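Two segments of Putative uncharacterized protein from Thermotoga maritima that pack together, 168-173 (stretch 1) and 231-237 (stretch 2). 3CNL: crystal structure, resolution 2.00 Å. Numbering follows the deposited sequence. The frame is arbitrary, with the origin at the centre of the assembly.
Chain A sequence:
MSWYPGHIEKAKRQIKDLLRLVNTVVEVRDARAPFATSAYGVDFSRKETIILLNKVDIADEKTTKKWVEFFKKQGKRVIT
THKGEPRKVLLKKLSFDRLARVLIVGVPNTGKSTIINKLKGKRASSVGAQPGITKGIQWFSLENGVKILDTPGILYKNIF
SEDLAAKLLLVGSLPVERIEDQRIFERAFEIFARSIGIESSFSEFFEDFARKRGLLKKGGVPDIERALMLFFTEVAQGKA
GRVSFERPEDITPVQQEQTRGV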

# COMPACT_ATOMS: atom_id res chain seq x y z
N LEU A 168 3.04 7.01 3.97
CA LEU A 168 1.80 6.92 3.19
C LEU A 168 1.82 7.77 1.92
O LEU A 168 1.23 7.40 0.91
CB LEU A 168 0.57 7.25 4.03
CG LEU A 168 0.23 6.30 5.19
CD1 LEU A 168 -0.90 6.89 6.01
CD2 LEU A 168 -0.19 4.93 4.61
N LEU A 169 2.48 8.93 1.97
CA LEU A 169 2.72 9.70 0.75
C LEU A 169 3.56 8.93 -0.27
O LEU A 169 3.27 8.93 -1.48
CB LEU A 169 3.41 11.04 1.10
CG LEU A 169 3.83 11.95 -0.05
CD1 LEU A 169 2.61 12.44 -0.79
CD2 LEU A 169 4.60 13.16 0.53
N LEU A 170 4.63 8.32 0.21
CA LEU A 170 5.58 7.61 -0.66
C LEU A 170 4.95 6.39 -1.38
O LEU A 170 5.36 6.03 -2.47
CB LEU A 170 6.81 7.17 0.18
CG LEU A 170 7.84 8.23 0.56
CD1 LEU A 170 8.79 7.81 1.69
CD2 LEU A 170 8.66 8.66 -0.64
N VAL A 171 3.97 5.74 -0.75
CA VAL A 171 3.27 4.62 -1.39
C VAL A 171 1.98 5.07 -2.14
O VAL A 171 1.24 4.24 -2.66
CB VAL A 171 2.98 3.46 -0.39
CG1 VAL A 171 4.30 2.86 0.12
CG2 VAL A 171 2.12 3.93 0.76
N GLY A 172 1.75 6.38 -2.22
CA GLY A 172 0.59 6.94 -2.94
C GLY A 172 -0.76 6.77 -2.26
O GLY A 172 -1.82 6.97 -2.87
N SER A 173 -0.72 6.39 -0.99
CA SER A 173 -1.92 6.20 -0.21
C SER A 173 -2.51 7.54 0.29
O SER A 173 -3.73 7.70 0.42
CB SER A 173 -1.60 5.27 0.96
OG SER A 173 -2.74 5.06 1.75
N PHE A 231 6.68 13.98 -8.46
CA PHE A 231 7.77 13.15 -7.94
C PHE A 231 7.20 11.99 -7.12
O PHE A 231 7.54 10.82 -7.36
CB PHE A 231 8.78 13.97 -7.11
CG PHE A 231 9.81 13.12 -6.43
CD1 PHE A 231 10.81 12.49 -7.16
CD2 PHE A 231 9.75 12.90 -5.06
CE1 PHE A 231 11.73 11.66 -6.53
CE2 PHE A 231 10.71 12.09 -4.42
CZ PHE A 231 11.67 11.48 -5.15
N PHE A 232 6.33 12.31 -6.17
CA PHE A 232 5.80 11.30 -5.26
C PHE A 232 4.84 10.34 -5.92
O PHE A 232 4.73 9.19 -5.52
CB PHE A 232 5.22 11.93 -3.97
CG PHE A 232 6.28 12.52 -3.09
CD1 PHE A 232 7.24 11.72 -2.50
CD2 PHE A 232 6.35 13.91 -2.87
CE1 PHE A 232 8.26 12.27 -1.71
CE2 PHE A 232 7.36 14.46 -2.09
CZ PHE A 232 8.31 13.65 -1.50
N THR A 233 4.19 10.81 -6.98
CA THR A 233 3.36 9.94 -7.82
C THR A 233 4.27 8.95 -8.51
O THR A 233 4.00 7.76 -8.51
CB THR A 233 2.58 10.77 -8.86
OG1 THR A 233 1.64 11.57 -8.15
CG2 THR A 233 1.83 9.86 -9.84
N GLU A 234 5.37 9.44 -9.07
CA GLU A 234 6.38 8.56 -9.65
C GLU A 234 7.02 7.57 -8.65
O GLU A 234 7.20 6.40 -8.97
CB GLU A 234 7.45 9.38 -10.36
CG GLU A 234 6.96 9.93 -11.70
CD GLU A 234 8.05 10.58 -12.51
OE1 GLU A 234 7.78 10.90 -13.68
OE2 GLU A 234 9.16 10.78 -11.98
N VAL A 235 7.37 8.04 -7.46
CA VAL A 235 7.90 7.14 -6.41
C VAL A 235 6.91 6.01 -6.08
O VAL A 235 7.29 4.83 -5.98
CB VAL A 235 8.28 7.91 -5.11
CG1 VAL A 235 8.60 6.93 -4.00
CG2 VAL A 235 9.49 8.81 -5.36
N ALA A 236 5.64 6.39 -5.91
CA ALA A 236 4.56 5.47 -5.52
C ALA A 236 4.36 4.36 -6.57
O ALA A 236 4.01 3.23 -6.23
CB ALA A 236 3.30 6.25 -5.36
N GLN A 237 4.61 4.72 -7.83
CA GLN A 237 4.51 3.84 -8.99
C GLN A 237 5.77 2.99 -9.22
O GLN A 237 5.78 2.13 -10.09
CB GLN A 237 4.19 4.68 -10.24
CG GLN A 237 2.82 5.36 -10.17
CD GLN A 237 2.56 6.35 -11.28
OE1 GLN A 237 3.48 6.88 -11.89
NE2 GLN A 237 1.28 6.64 -11.54
O HOH W 1 2.29 9.87 -3.89

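The centre of the contact is the ring of Phe-232, which is met by two consecutive leucines at the end of the other helix. Its CA-to-CB bond points toward stretch 1, and with chi1 in the m well the ring meets the two leucine side chains. Leu-169 covers one face of this ring: its CD2 methyl lies 3.9 Å from the centroid of the Phe-232 ring, only 10° off the ring normal, so the weakly polarised methyl sits over the pi cloud in a CH-pi contact. Leu-170 meets the same ring differently, its CD2 approaching CE1 of Phe-232 to 3.8 Å at the ring edge, near the plane. The ring is thus in van der Waals contact with one leucine through its face and with the other through its edge.

Neither leucine is aimed directly at stretch 2. The CA-to-CB bond of Leu-169 points sideways and that of Leu-170 points away, yet the end of each side chain comes nearer. Leu-169 adopts the t, p rotamer and Leu-170 the m, t rotamer. The reach of Leu-170 extends beyond the ring to Val-235, about one turn further along the second helix, where Leu-170 CD2 lies 3.8 Å from Val-235 CG1. These contacts are dispersive and depend on close fit, and all four side chains are buried.

Outward from this cluster the side chains shorten and the backbones draw together. The closest CA pair is Val-171 CA and Ala-236 CA, 4.4 Å apart. The CA-to-CB bond of Ala-236 points toward stretch 1, so that its methyl meets the backbone there. Val-171 is the first residue to leave helical phi/psi, and its CA-to-CB bond points away, so it presents its backbone instead: its carbonyl carbon C is 3.7 Å from Ala-236 CB. The same methyl, Ala-236 CB, packs 3.5 Å from Gly-172 N. Gly-172 has a phi of 73°, a value that by itself favours glycine, and the packing adds a second constraint, since an ideally placed CB here would lie 3.0 Å from Ala-236 CB, a clash. The helical i to i-4 pattern gives way here to a tighter and a wider turn: Gly-172 N donates to Leu-169 O, three residues back, at 3.1 Å, and Ser-173 N makes a weak hydrogen bond to Leu-168 O, five back, at 2.9 Å.

No direct hydrogen bond joins the stretches. Leu-170 O comes within 3.5 Å of Ala-236 N, but the angle is poor, and Ala-236 N is already engaged with Phe-232 O at 3.0 Å within its own helix. The carbonyl instead receives a CA-H...O contact from Ala-236, with Ala-236 CA 3.2 Å from Leu-170 O and an angle of 129° at the hydrogen. Conventional polar linkage is left to water 1, whose O donates to Leu-169 O at 2.8 Å and, more weakly, to Phe-232 O at 3.0 Å, bridging two backbone carbonyls that, both being acceptors, could not bond to each other. The whole contact buries 300 Å², summed over both sides.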